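Transcription termination factor FttA (Methanosarcina mazei, PDB 2XR1) probably terminates transcription by cutting nascent RNA at the exit channel of RNA polymerase, acting as a two-zinc endonuclease and 5'-3' exonuclease of the metallo-beta-lactamase superfamily. Local coordinates at residues K149-F154 with K303-T308; N222-L227 with V254-K259; D249-V254 with V277-D282; P271-M276 with T308-Y313; V421-E426 with S511-G516. One frame throughout, in Å; residues are numbered along the deposited sequence.

Overall arrangement
From the N terminus, helix 146-157 opens interaction 1, which closes at 303-308 and ties the KH-containing part of the chain to the metallo-beta-lactamase domain. Inside that long loop lie interaction 2, joining loop 222-227 to helix 254-259, and interaction 3, joining zinc-binding segment 249-254 to helix 270-290. These two cross and share Val-254. Interaction 4 also uses helix 270-290, closes on strand 308-310, and crosses both interaction 3 and interaction 1, sharing Thr-308 with the latter. Interaction 5 comes later in series, within the beta-CASP region, and meets interactions 3 and 4 where Val-421 packs on Leu-279 and Leu-275.

Interaction 1. Residues K149-F154 with K303-T308; sequences KNIREF and KTLKHT
Leu-305 lays one methyl group against both Ile-151 and Phe-154, two side chains about one turn apart on helix 146-157. The leucine CG lies opposite the backbone N (chi1 177°), an orientation that carries CD2 across to the other helix. Leu-305 CD2 comes 3.5 Å from Phe-154 CD2. The same methyl also touches Ile-151, with Leu-305 CD2 4.0 Å from Ile-151 CG2 and equally near CG1 of that residue, while the second leucine methyl, CD1, also leans on the isoleucine branch.

Phe-154 points at helix 299-306, and its side chain runs past that of Leu-305 in the opposite direction, so the two overlap along their lengths. Its ring reaches beyond the leucine to Lys-306, whose aliphatic part passes at roughly a right angle, Lys-306 CG lying 3.9 Å from Phe-154 CE2. A bend at chi3 (-86°) turns the rest of the lysine, and its NZ forms a salt bridge with Glu-161. The lysine therefore serves the contact with its methylenes, and its charge is paired outside the contact. No hydrogen bond spans the two segments; they are held by apolar packing.

The interface has further layers: Ile-151 rests on Asp-274 and Leu-305 on Arg-273, both of helix 270-290, while Lys-306 packs on Ile-165 of helix 159-173. Helix 299-306 thus sits among helices 146-157, 159-173 and 270-290, with helix 254-259 also touching it through Thr-304.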
# COMPACT_ATOMS: atom_id res chain seq x y z
N LYS B 149 1.28 40.22 -6.77
CA LYS B 149 1.90 41.23 -5.92
C LYS B 149 1.87 40.84 -4.44
O LYS B 149 2.87 41.01 -3.75
CB LYS B 149 1.28 42.62 -6.20
CG LYS B 149 1.20 43.62 -5.05
CD LYS B 149 0.57 44.94 -5.53
CE LYS B 149 -0.41 45.59 -4.50
NZ LYS B 149 0.29 46.27 -3.36
N ASN B 150 0.74 40.32 -3.95
CA ASN B 150 0.63 39.91 -2.54
C ASN B 150 1.60 38.78 -2.20
O ASN B 150 2.24 38.82 -1.13
CB ASN B 150 -0.79 39.46 -2.19
CG ASN B 150 -1.72 40.62 -1.95
OD1 ASN B 150 -1.42 41.52 -1.17
ND2 ASN B 150 -2.86 40.59 -2.59
N ILE B 151 1.71 37.80 -3.10
CA ILE B 151 2.68 36.72 -2.95
C ILE B 151 4.13 37.25 -2.91
O ILE B 151 4.93 36.86 -2.05
CB ILE B 151 2.56 35.71 -4.07
CG1 ILE B 151 1.28 34.90 -3.92
CG2 ILE B 151 3.69 34.75 -4.02
CD1 ILE B 151 0.99 33.99 -5.12
N ARG B 152 4.47 38.14 -3.82
CA ARG B 152 5.81 38.69 -3.82
C ARG B 152 6.16 39.38 -2.51
O ARG B 152 7.22 39.14 -2.00
CB ARG B 152 6.01 39.63 -5.01
CG ARG B 152 6.11 38.86 -6.30
CD ARG B 152 5.96 39.75 -7.51
NE ARG B 152 6.12 38.97 -8.74
CZ ARG B 152 6.33 39.51 -9.94
NH1 ARG B 152 6.42 40.84 -10.10
NH2 ARG B 152 6.49 38.71 -11.00
N GLU B 153 5.25 40.21 -1.99
CA GLU B 153 5.44 40.86 -0.69
C GLU B 153 5.54 39.86 0.45
O GLU B 153 6.35 40.03 1.34
CB GLU B 153 4.31 41.87 -0.40
CG GLU B 153 4.65 43.31 -0.83
CD GLU B 153 3.54 44.30 -0.55
OE1 GLU B 153 2.35 43.95 -0.78
OE2 GLU B 153 3.86 45.43 -0.10
N PHE B 154 4.70 38.82 0.41
CA PHE B 154 4.71 37.76 1.41
C PHE B 154 6.04 36.97 1.42
O PHE B 154 6.53 36.60 2.48
CB PHE B 154 3.52 36.82 1.19
CG PHE B 154 3.55 35.60 2.04
CD1 PHE B 154 2.94 35.61 3.29
CD2 PHE B 154 4.24 34.46 1.63
CE1 PHE B 154 3.02 34.48 4.09
CE2 PHE B 154 4.33 33.35 2.42
CZ PHE B 154 3.71 33.35 3.66
N LYS B 303 1.79 28.63 4.91
CA LYS B 303 2.79 27.61 5.13
C LYS B 303 3.07 26.82 3.85
O LYS B 303 4.22 26.47 3.59
CB LYS B 303 2.35 26.67 6.24
CG LYS B 303 3.48 25.81 6.78
CD LYS B 303 3.12 25.17 8.12
CE LYS B 303 4.35 24.68 8.89
NZ LYS B 303 5.33 23.94 8.03
N THR B 304 2.04 26.54 3.06
CA THR B 304 2.23 25.83 1.82
C THR B 304 3.03 26.67 0.83
O THR B 304 3.83 26.11 0.05
CB THR B 304 0.89 25.52 1.14
OG1 THR B 304 0.12 24.68 2.00
CG2 THR B 304 1.07 24.84 -0.19
N LEU B 305 2.77 27.98 0.81
CA LEU B 305 3.46 28.85 -0.14
C LEU B 305 4.94 28.97 0.24
O LEU B 305 5.79 29.02 -0.63
CB LEU B 305 2.78 30.22 -0.19
CG LEU B 305 3.36 31.33 -1.05
CD1 LEU B 305 3.40 30.93 -2.51
CD2 LEU B 305 2.53 32.61 -0.85
N LYS B 306 5.26 29.03 1.53
CA LYS B 306 6.65 29.09 2.00
C LYS B 306 7.39 27.83 1.61
O LYS B 306 8.62 27.82 1.55
CB LYS B 306 6.72 29.20 3.52
CG LYS B 306 6.51 30.57 4.02
CD LYS B 306 6.79 30.70 5.52
CE LYS B 306 5.56 30.36 6.37
NZ LYS B 306 5.54 31.11 7.62
N HIS B 307 6.66 26.76 1.36
CA HIS B 307 7.28 25.51 0.94
C HIS B 307 7.12 25.26 -0.52
O HIS B 307 7.49 24.18 -0.98
CB HIS B 307 6.68 24.34 1.75
CG HIS B 307 7.06 24.35 3.19
ND1 HIS B 307 6.54 25.25 4.09
CD2 HIS B 307 7.92 23.57 3.88
CE1 HIS B 307 7.08 25.04 5.28
NE2 HIS B 307 7.91 24.02 5.19
N THR B 308 6.57 26.18 -1.29
CA THR B 308 6.42 25.91 -2.69
C THR B 308 7.68 26.31 -3.48
O THR B 308 8.21 27.42 -3.32
CB THR B 308 5.20 26.63 -3.30
OG1 THR B 308 4.03 26.29 -2.56
CG2 THR B 308 4.99 26.21 -4.76

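Interaction 2. Residues N222-L227 with V254-K259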
# COMPACT_ATOMS: atom_id res chain seq x y z
N ASN B 222 -16.91 17.12 1.94
CA ASN B 222 -15.95 16.84 3.00
C ASN B 222 -14.95 15.73 2.63
O ASN B 222 -13.83 15.76 3.09
CB ASN B 222 -16.66 16.49 4.32
CG ASN B 222 -17.87 17.43 4.65
OD1 ASN B 222 -18.87 16.99 5.27
ND2 ASN B 222 -17.76 18.70 4.25
N MET B 223 -15.34 14.78 1.78
CA MET B 223 -14.53 13.59 1.42
C MET B 223 -13.10 13.90 0.93
O MET B 223 -12.89 14.60 -0.03
CB MET B 223 -15.25 12.75 0.35
CG MET B 223 -15.30 11.24 0.62
SD MET B 223 -16.35 10.28 -0.57
CE MET B 223 -17.83 9.95 0.43
N THR B 224 -12.12 13.35 1.63
CA THR B 224 -10.75 13.60 1.33
C THR B 224 -10.14 12.35 0.71
O THR B 224 -10.75 11.30 0.71
CB THR B 224 -9.99 13.91 2.63
OG1 THR B 224 -9.93 12.72 3.42
CG2 THR B 224 -10.68 15.01 3.42
N PRO B 225 -8.94 12.46 0.17
CA PRO B 225 -8.21 11.24 -0.14
C PRO B 225 -7.92 10.45 1.15
O PRO B 225 -8.04 10.99 2.26
CB PRO B 225 -6.93 11.75 -0.74
CG PRO B 225 -7.23 13.13 -1.18
CD PRO B 225 -8.25 13.67 -0.29
N TYR B 226 -7.56 9.17 1.01
CA TYR B 226 -7.23 8.35 2.16
C TYR B 226 -5.82 8.70 2.67
O TYR B 226 -4.86 7.96 2.46
CB TYR B 226 -7.33 6.83 1.83
CG TYR B 226 -8.71 6.38 1.45
CD1 TYR B 226 -9.61 6.01 2.40
CD2 TYR B 226 -9.12 6.37 0.14
CE1 TYR B 226 -10.91 5.64 2.05
CE2 TYR B 226 -10.38 6.01 -0.22
CZ TYR B 226 -11.26 5.65 0.72
OH TYR B 226 -12.50 5.27 0.35
N LEU B 227 -5.71 9.83 3.35
CA LEU B 227 -4.43 10.31 3.83
C LEU B 227 -3.99 9.63 5.14
O LEU B 227 -2.85 9.85 5.55
CB LEU B 227 -4.45 11.82 4.04
CG LEU B 227 -4.65 12.69 2.81
CD1 LEU B 227 -4.74 14.19 3.17
CD2 LEU B 227 -3.55 12.42 1.75
N VAL B 254 -3.70 20.20 -0.33
CA VAL B 254 -2.30 20.27 -0.03
C VAL B 254 -2.05 21.00 1.29
O VAL B 254 -1.16 20.60 2.04
CB VAL B 254 -1.49 20.91 -1.15
CG1 VAL B 254 -0.03 21.28 -0.67
CG2 VAL B 254 -1.49 19.97 -2.35
N PRO B 255 -2.81 22.05 1.61
CA PRO B 255 -2.57 22.62 2.90
C PRO B 255 -2.95 21.72 4.06
O PRO B 255 -2.44 21.92 5.16
CB PRO B 255 -3.43 23.91 2.90
CG PRO B 255 -3.52 24.28 1.51
CD PRO B 255 -3.62 22.94 0.77
N LEU B 256 -3.84 20.75 3.87
CA LEU B 256 -4.20 19.83 4.95
C LEU B 256 -2.99 18.97 5.31
O LEU B 256 -2.78 18.62 6.47
CB LEU B 256 -5.36 18.93 4.51
CG LEU B 256 -6.06 18.05 5.54
CD1 LEU B 256 -6.57 18.85 6.70
CD2 LEU B 256 -7.17 17.34 4.89
N LEU B 257 -2.17 18.63 4.30
CA LEU B 257 -0.91 17.93 4.54
C LEU B 257 -0.06 18.70 5.54
O LEU B 257 0.48 18.11 6.48
CB LEU B 257 -0.11 17.73 3.26
CG LEU B 257 -0.80 16.84 2.22
CD1 LEU B 257 -0.05 16.73 0.91
CD2 LEU B 257 -1.04 15.45 2.80
N PHE B 258 0.03 20.00 5.36
CA PHE B 258 0.81 20.81 6.30
C PHE B 258 0.16 20.87 7.70
O PHE B 258 0.83 20.82 8.73
CB PHE B 258 1.06 22.19 5.70
CG PHE B 258 2.07 22.17 4.61
CD1 PHE B 258 3.41 22.18 4.90
CD2 PHE B 258 1.69 22.11 3.32
CE1 PHE B 258 4.33 22.15 3.92
CE2 PHE B 258 2.63 22.07 2.32
CZ PHE B 258 3.94 22.08 2.62
N LYS B 259 -1.16 20.96 7.73
CA LYS B 259 -1.86 20.97 8.99
C LYS B 259 -1.51 19.73 9.80
O LYS B 259 -1.42 19.78 11.01
CB LYS B 259 -3.37 21.02 8.76
CG LYS B 259 -4.18 21.12 10.04
CD LYS B 259 -5.68 21.29 9.73
CE LYS B 259 -6.56 21.22 10.98
NZ LYS B 259 -7.76 22.09 10.76
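Leu-227 and Leu-257 have nearly identical torsions, each with CG placed opposite its own carbonyl carbon (chi1 -64° in both) and an extended chi2, yet their side chains meet at about a right angle. In Leu-257 the bond from CA to CB does not aim at the loop; the branch beyond CG brings CD2 across. This methyl, Leu-257 CD2, then sits against both branches of Leu-227, 3.9 Å from Leu-227 CD1 and 4.1 Å from Leu-227 CD2.

Leu-256, the preceding residue of the helix, extends the patch: its CD2 is 4.3 Å from Leu-227 CD1 and loosely approaches Thr-224 CG2. The threonine turns its methyl to the helix, whereas its hydroxyl OG1 bonds within the loop to Pro-225 O at 2.8 Å. Polar and apolar branches are thereby divided between loop and helix. Tyr-226, at the centre of an inverse gamma turn, meets Trp-183 of the second subunit with the rings roughly perpendicular.

Leu-227 also touches Cys-199 of strand 199-203. The contact thus packs the loop between strands 208-211 and 240-242 against helix 254-259, a buried layer of the metallo-beta-lactamase fold in which Leu-257 lies about 11 Å, side chain to side chain, from zinc ligand His-250.

Interaction 3. Residues D249-V254 with V277-D282; sequences DHQGLV and VLLQLD. With ZN (zinc ion), chain F.
Gln-280 NE2 faces two oxygens of a single residue, Gln-251, and is the polar link between the segments. Its bond to the backbone is weak: Gln-280 NE2 lies 3.2 Å from Gln-251 O, with an N-H...O angle of 129°. A second bond, to Gln-251 OE1, is modelled, but the position of that oxygen is doubtful.

Gln-251 has its CG wedged between backbone N and carbonyl carbon (chi1 52°), and a further bend at chi2 directs its amide at helix 270-290. Its NE2 lies over Leu-279, with Gln-251 NE2 3.6 Å from Leu-279 CB. Gln-280, by contrast, is extended beyond CG and can span the gap.

The zinc ligands directly precede the type I turn from Gln-251 to Val-254. Asp-249 OD2 and His-250 NE2 each bind the zinc ion at 2.1 Å, and Asp-355 and His-607 complete the site. Asp-249 and His-250 close the HxHxDH signature of the superfamily, which begins at His-245. Asp-212 OD2 is hydrogen-bonded to His-250 ND1, which probably helps to fix the rotation of the imidazole. Neither glutamine binds the metal, and Gln-251 NE2 is satisfied by Ala-246 O; with one bond weak and the other uncertain, the contact adds only a modest polar tie between the residues after the zinc ligands and helix 270-290.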
# COMPACT_ATOMS: atom_id res chain seq x y z
N ASP B 249 -9.45 20.21 -7.36
CA ASP B 249 -9.52 18.75 -7.28
C ASP B 249 -8.14 18.14 -7.42
O ASP B 249 -8.06 16.95 -7.53
CB ASP B 249 -10.51 18.16 -8.33
CG ASP B 249 -10.06 18.36 -9.81
OD1 ASP B 249 -9.86 19.53 -10.21
OD2 ASP B 249 -9.91 17.38 -10.61
N HIS B 250 -7.08 18.96 -7.48
CA HIS B 250 -5.69 18.47 -7.49
C HIS B 250 -4.70 19.08 -6.45
O HIS B 250 -3.64 18.48 -6.18
CB HIS B 250 -5.10 18.68 -8.86
CG HIS B 250 -5.82 17.93 -9.94
ND1 HIS B 250 -5.35 16.74 -10.48
CD2 HIS B 250 -6.98 18.19 -10.56
CE1 HIS B 250 -6.22 16.32 -11.38
NE2 HIS B 250 -7.22 17.17 -11.45
N GLN B 251 -5.00 20.29 -5.97
CA GLN B 251 -4.18 21.00 -4.98
C GLN B 251 -4.95 21.36 -3.70
O GLN B 251 -4.37 21.67 -2.66
CB GLN B 251 -3.58 22.27 -5.59
CG GLN B 251 -4.55 23.29 -6.32
CD GLN B 251 -5.30 24.23 -5.37
OE1 GLN B 251 -5.13 24.18 -4.15
NE2 GLN B 251 -6.15 25.08 -5.93
N GLY B 252 -6.27 21.29 -3.76
CA GLY B 252 -7.08 21.85 -2.69
C GLY B 252 -6.84 21.39 -1.26
O GLY B 252 -7.16 22.11 -0.33
N LEU B 253 -6.31 20.19 -1.07
CA LEU B 253 -6.01 19.70 0.26
C LEU B 253 -4.51 19.64 0.54
O LEU B 253 -4.09 19.17 1.61
CB LEU B 253 -6.66 18.35 0.49
CG LEU B 253 -8.18 18.42 0.71
CD1 LEU B 253 -8.73 17.01 0.82
CD2 LEU B 253 -8.54 19.21 1.91
N VAL B 254 -3.70 20.20 -0.33
CA VAL B 254 -2.30 20.27 -0.03
C VAL B 254 -2.05 21.00 1.29
O VAL B 254 -1.16 20.60 2.04
CB VAL B 254 -1.49 20.91 -1.15
CG1 VAL B 254 -0.03 21.28 -0.67
CG2 VAL B 254 -1.49 19.97 -2.35
N VAL B 277 -2.66 29.52 -4.82
CA VAL B 277 -2.89 30.41 -3.68
C VAL B 277 -4.26 31.11 -3.81
O VAL B 277 -5.03 31.20 -2.85
CB VAL B 277 -1.73 31.45 -3.54
CG1 VAL B 277 -2.13 32.65 -2.66
CG2 VAL B 277 -0.50 30.74 -2.95
N LEU B 278 -4.55 31.58 -5.02
CA LEU B 278 -5.81 32.27 -5.28
C LEU B 278 -6.99 31.38 -4.99
O LEU B 278 -7.91 31.75 -4.24
CB LEU B 278 -5.89 32.70 -6.74
CG LEU B 278 -7.12 33.50 -7.10
CD1 LEU B 278 -7.08 34.81 -6.36
CD2 LEU B 278 -7.19 33.71 -8.57
N LEU B 279 -6.97 30.20 -5.60
CA LEU B 279 -8.09 29.28 -5.43
C LEU B 279 -8.21 28.75 -4.02
O LEU B 279 -9.30 28.54 -3.56
CB LEU B 279 -7.99 28.11 -6.40
CG LEU B 279 -8.10 28.43 -7.89
CD1 LEU B 279 -7.89 27.14 -8.69
CD2 LEU B 279 -9.42 29.14 -8.19
N GLN B 280 -7.10 28.51 -3.34
CA GLN B 280 -7.15 28.01 -1.99
C GLN B 280 -7.77 29.02 -1.03
O GLN B 280 -8.70 28.70 -0.29
CB GLN B 280 -5.77 27.57 -1.52
CG GLN B 280 -5.30 26.23 -2.12
CD GLN B 280 -3.89 25.84 -1.69
OE1 GLN B 280 -3.25 26.56 -0.96
NE2 GLN B 280 -3.42 24.69 -2.14
N LEU B 281 -7.26 30.25 -1.04
CA LEU B 281 -7.80 31.28 -0.13
C LEU B 281 -9.26 31.46 -0.40
O LEU B 281 -10.02 31.70 0.51
CB LEU B 281 -7.10 32.64 -0.29
CG LEU B 281 -5.64 32.69 0.16
CD1 LEU B 281 -4.96 34.00 -0.21
CD2 LEU B 281 -5.56 32.47 1.66
N ASP B 282 -9.65 31.37 -1.66
CA ASP B 282 -11.04 31.51 -2.02
C ASP B 282 -11.87 30.32 -1.57
O ASP B 282 -13.02 30.47 -1.21
CB ASP B 282 -11.18 31.67 -3.51
CG ASP B 282 -12.61 31.94 -3.94
OD1 ASP B 282 -13.21 32.91 -3.44
OD2 ASP B 282 -13.14 31.15 -4.77
ZN ZN F . -9.06 17.31 -12.53

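Interaction 4. Residues P271-M276 with T308-Y313; sequences PTRDLM and TIPLDY
Over one face of the Arg-273 guanidinium lies Pro-310 CD, a loose contact at 4.2 Å from Arg-273 NH1. Thr-308 O stands obliquely to the same group and is hydrogen-bonded to Arg-162 NH2, so an arginine from helix 159-173 joins the strand at this point. On its own helix, Arg-273 NE makes a weak bond of 3.4 Å to Asp-274 OD1, part of a salt bridge between successive residues. The other carboxylate oxygen, Asp-274 OD2, bonds to His-461.

Bends at chi2 and chi3 bring the arginine head back beside the proline. Nearer the backbone, its CG is directed at the strand and packs on Thr-308, with Arg-273 CG 3.4 Å from Thr-308 CG2; the two side chains meet at a slant. Arg-273 is thus amphipathic in use, with methylenes on the threonine methyl and the flat charged end beside Pro-310 CD.

Helix 270-290 follows strand 266-268, and after helix 299-306 the chain returns as strand 308-310, parallel and adjacent to it. This is a beta-alpha-beta crossover with two connecting helices at the edge of one metallo-beta-lactamase sheet. The short axes of 271-276 and 308-310 approach to 8.9 Å at an angle of 143°.

One turn along the helix from Arg-273, Met-276 reaches Thr-308 end to end. A bend at chi3 (76°) brings the methyl round, and Met-276 CE stands 3.8 Å from Thr-308 OG1. That hydroxyl is occupied by Thr-304 O, so the methionine touches it through van der Waals contact.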
# COMPACT_ATOMS: atom_id res chain seq x y z
N PRO B 271 2.95 29.49 -12.78
CA PRO B 271 1.57 29.92 -12.79
C PRO B 271 0.68 29.07 -11.87
O PRO B 271 -0.25 29.60 -11.25
CB PRO B 271 1.15 29.73 -14.25
CG PRO B 271 2.43 29.65 -14.99
CD PRO B 271 3.39 29.02 -14.10
N THR B 272 0.95 27.78 -11.78
CA THR B 272 0.24 26.97 -10.84
C THR B 272 0.35 27.56 -9.45
O THR B 272 -0.60 27.61 -8.70
CB THR B 272 0.81 25.52 -10.82
OG1 THR B 272 0.58 24.94 -12.10
CG2 THR B 272 0.16 24.67 -9.79
N ARG B 273 1.54 27.99 -9.10
CA ARG B 273 1.77 28.49 -7.78
C ARG B 273 0.79 29.61 -7.49
O ARG B 273 0.09 29.61 -6.49
CB ARG B 273 3.18 29.01 -7.71
CG ARG B 273 3.74 29.01 -6.32
CD ARG B 273 3.82 30.35 -5.75
NE ARG B 273 4.63 31.30 -6.50
CZ ARG B 273 5.86 31.70 -6.16
NH1 ARG B 273 6.51 31.17 -5.10
NH2 ARG B 273 6.47 32.63 -6.88
N ASP B 274 0.74 30.56 -8.41
CA ASP B 274 -0.10 31.75 -8.21
C ASP B 274 -1.60 31.42 -8.16
O ASP B 274 -2.33 31.96 -7.30
CB ASP B 274 0.18 32.75 -9.32
CG ASP B 274 1.61 33.32 -9.26
OD1 ASP B 274 2.30 33.15 -8.22
OD2 ASP B 274 2.03 33.97 -10.26
N LEU B 275 -2.04 30.50 -9.04
CA LEU B 275 -3.44 30.11 -9.11
C LEU B 275 -3.82 29.35 -7.86
O LEU B 275 -4.86 29.61 -7.29
CB LEU B 275 -3.72 29.29 -10.36
CG LEU B 275 -3.58 30.07 -11.66
CD1 LEU B 275 -3.43 29.18 -12.93
CD2 LEU B 275 -4.71 31.06 -11.74
N MET B 276 -2.95 28.45 -7.42
CA MET B 276 -3.19 27.62 -6.26
C MET B 276 -3.47 28.48 -5.02
O MET B 276 -4.38 28.21 -4.24
CB MET B 276 -1.96 26.75 -6.00
CG MET B 276 -1.93 26.06 -4.64
SD MET B 276 -0.67 24.74 -4.63
CE MET B 276 0.85 25.69 -4.48
N THR B 308 6.57 26.18 -1.29
CA THR B 308 6.42 25.91 -2.69
C THR B 308 7.68 26.31 -3.48
O THR B 308 8.21 27.42 -3.32
CB THR B 308 5.20 26.63 -3.30
OG1 THR B 308 4.03 26.29 -2.56
CG2 THR B 308 4.99 26.21 -4.76
N ILE B 309 8.12 25.40 -4.35
CA ILE B 309 9.27 25.64 -5.23
C ILE B 309 8.88 25.52 -6.70
O ILE B 309 8.68 24.45 -7.23
CB ILE B 309 10.41 24.67 -4.90
CG1 ILE B 309 10.74 24.72 -3.40
CG2 ILE B 309 11.61 25.01 -5.73
CD1 ILE B 309 11.63 23.58 -2.94
N PRO B 310 8.72 26.64 -7.38
CA PRO B 310 8.29 26.54 -8.77
C PRO B 310 9.36 26.04 -9.67
O PRO B 310 10.49 26.40 -9.46
CB PRO B 310 7.98 27.98 -9.15
CG PRO B 310 8.78 28.85 -8.15
CD PRO B 310 8.75 28.05 -6.88
N LEU B 311 9.00 25.27 -10.68
CA LEU B 311 9.89 24.82 -11.72
C LEU B 311 9.27 25.08 -13.05
O LEU B 311 8.08 24.82 -13.24
CB LEU B 311 10.10 23.33 -11.62
CG LEU B 311 10.44 22.79 -10.24
CD1 LEU B 311 10.59 21.27 -10.41
CD2 LEU B 311 11.68 23.48 -9.69
N ASP B 312 10.06 25.55 -14.00
CA ASP B 312 9.58 25.74 -15.35
C ASP B 312 9.54 24.41 -16.14
O ASP B 312 10.24 23.42 -15.82
CB ASP B 312 10.43 26.77 -16.07
CG ASP B 312 10.19 28.20 -15.52
OD1 ASP B 312 9.12 28.77 -15.78
OD2 ASP B 312 11.07 28.78 -14.85
N TYR B 313 8.70 24.39 -17.19
CA TYR B 313 8.73 23.29 -18.13
C TYR B 313 10.18 22.98 -18.56
O TYR B 313 11.01 23.90 -18.77
CB TYR B 313 7.94 23.63 -19.37
CG TYR B 313 6.46 23.83 -19.18
CD1 TYR B 313 5.75 23.13 -18.21
CD2 TYR B 313 5.75 24.67 -20.02
CE1 TYR B 313 4.37 23.31 -18.07
CE2 TYR B 313 4.39 24.81 -19.88
CZ TYR B 313 3.71 24.14 -18.91
OH TYR B 313 2.33 24.32 -18.75

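Interaction 5. Residues V421-E426 with S511-G516; sequences VGRSQE and SGMMNG
Arg-423, in the first turn of helix 423-436, comes nearest to Gly-512, which lies in the type I beta turn running from Ser-511 to Met-514, the two CA atoms being 7.8 Å apart. From there the arginine side chain is extended from CG to NE, with CG opposite the carbonyl carbon (chi1 -58°), an extended reach that places the guanidinium at the turn. Arg-423 NH1 stands 3.7 Å from Gly-512 O, too long for a hydrogen bond, and the carbonyl is oblique to the guanidinium. The firm polar partner of the other nitrogen, NH2, is Tyr-539 O.

Met-513 crosses the arginine at about a right angle. Straight beyond CG, it brings its terminal methyl to the charged group, with Met-513 CE 3.8 Å from Arg-423 NH2. The arginine head is therefore touched by the terminal methyl of Met-513 while Tyr-539 O accepts a hydrogen bond from NH2.

Each segment has its own internal brace. At the helix start, the N-cap Gly-422 N donates to Gln-425 OE1 at 2.8 Å, nearly along the C=O axis (167°), so a side chain from the first turn closes back on the cap. In the other segment, Gly-516 O accepts two bonds from one residue, 2.8 Å from both Ser-511 N and Ser-511 OG, the hydroxyl coming from above the carbonyl plane.

Helix 423-436 follows strand 414-417, and the turn follows strand 506-509, which lies next to strand 414-417 in the parallel beta-CASP sheet. Helix 451-460 packs beside Gln-425, Met-514 packs on helices 518-526 and 545-550, and Val-421 O bonds to zinc ligand His-247 across the domain boundary.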
# COMPACT_ATOMS: atom_id res chain seq x y z
N VAL B 421 -10.38 29.48 -13.22
CA VAL B 421 -9.43 29.23 -14.30
C VAL B 421 -9.79 27.96 -15.01
O VAL B 421 -10.06 26.95 -14.38
CB VAL B 421 -7.99 29.10 -13.78
CG1 VAL B 421 -7.87 28.01 -12.73
CG2 VAL B 421 -7.06 28.79 -14.89
N GLY B 422 -9.73 27.99 -16.34
CA GLY B 422 -10.14 26.86 -17.14
C GLY B 422 -11.23 27.29 -18.11
O GLY B 422 -10.95 27.91 -19.17
N ARG B 423 -12.48 27.02 -17.76
CA ARG B 423 -13.54 27.13 -18.77
C ARG B 423 -13.89 28.59 -19.05
O ARG B 423 -14.30 28.94 -20.14
CB ARG B 423 -14.78 26.38 -18.31
CG ARG B 423 -14.53 24.92 -18.04
CD ARG B 423 -15.64 24.33 -17.31
NE ARG B 423 -15.39 22.91 -17.17
CZ ARG B 423 -16.28 22.00 -16.83
NH1 ARG B 423 -17.53 22.36 -16.58
NH2 ARG B 423 -15.91 20.73 -16.75
N SER B 424 -13.68 29.43 -18.05
CA SER B 424 -13.96 30.82 -18.20
C SER B 424 -13.07 31.47 -19.26
O SER B 424 -13.56 32.20 -20.13
CB SER B 424 -13.78 31.49 -16.85
OG SER B 424 -12.47 31.29 -16.36
N GLN B 425 -11.78 31.21 -19.24
CA GLN B 425 -10.88 31.96 -20.15
C GLN B 425 -11.14 31.63 -21.60
O GLN B 425 -11.30 32.55 -22.42
CB GLN B 425 -9.41 31.78 -19.78
CG GLN B 425 -8.99 32.58 -18.55
CD GLN B 425 -9.31 31.91 -17.24
OE1 GLN B 425 -9.36 30.68 -17.14
NE2 GLN B 425 -9.51 32.72 -16.22
N GLU B 426 -11.24 30.34 -21.93
CA GLU B 426 -11.56 29.95 -23.32
C GLU B 426 -12.91 30.53 -23.75
O GLU B 426 -13.05 31.01 -24.89
CB GLU B 426 -11.50 28.42 -23.57
CG GLU B 426 -10.16 27.92 -24.26
CD GLU B 426 -10.33 26.81 -25.41
OE1 GLU B 426 -10.50 25.56 -25.10
OE2 GLU B 426 -10.25 27.22 -26.62
N SER B 511 -19.50 28.54 -9.19
CA SER B 511 -18.47 27.60 -9.62
C SER B 511 -18.93 26.77 -10.80
O SER B 511 -20.09 26.59 -11.04
CB SER B 511 -18.09 26.66 -8.48
OG SER B 511 -19.24 26.16 -7.87
N GLY B 512 -17.97 26.24 -11.52
CA GLY B 512 -18.25 25.56 -12.78
C GLY B 512 -19.19 24.37 -12.86
O GLY B 512 -19.55 23.99 -13.96
N MET B 513 -19.56 23.79 -11.72
CA MET B 513 -20.57 22.70 -11.69
C MET B 513 -21.75 22.99 -10.75
O MET B 513 -22.46 22.09 -10.30
CB MET B 513 -19.89 21.36 -11.38
CG MET B 513 -18.85 20.98 -12.46
SD MET B 513 -18.12 19.40 -12.13
CE MET B 513 -17.20 19.04 -13.64
N MET B 514 -21.92 24.28 -10.46
CA MET B 514 -23.05 24.80 -9.70
C MET B 514 -23.20 24.23 -8.31
O MET B 514 -24.28 24.31 -7.74
CB MET B 514 -24.34 24.61 -10.51
CG MET B 514 -24.32 25.33 -11.83
SD MET B 514 -25.75 25.04 -12.87
CE MET B 514 -26.91 26.28 -12.28
N ASN B 515 -22.14 23.69 -7.74
CA ASN B 515 -22.17 23.24 -6.34
C ASN B 515 -22.11 24.40 -5.37
O ASN B 515 -22.29 24.22 -4.18
CB ASN B 515 -21.10 22.17 -6.02
CG ASN B 515 -21.70 20.74 -5.99
OD1 ASN B 515 -22.87 20.54 -6.33
ND2 ASN B 515 -20.89 19.74 -5.60
N GLY B 516 -21.87 25.59 -5.89
CA GLY B 516 -22.03 26.79 -5.09
C GLY B 516 -21.46 27.99 -5.79
O GLY B 516 -21.13 27.94 -6.96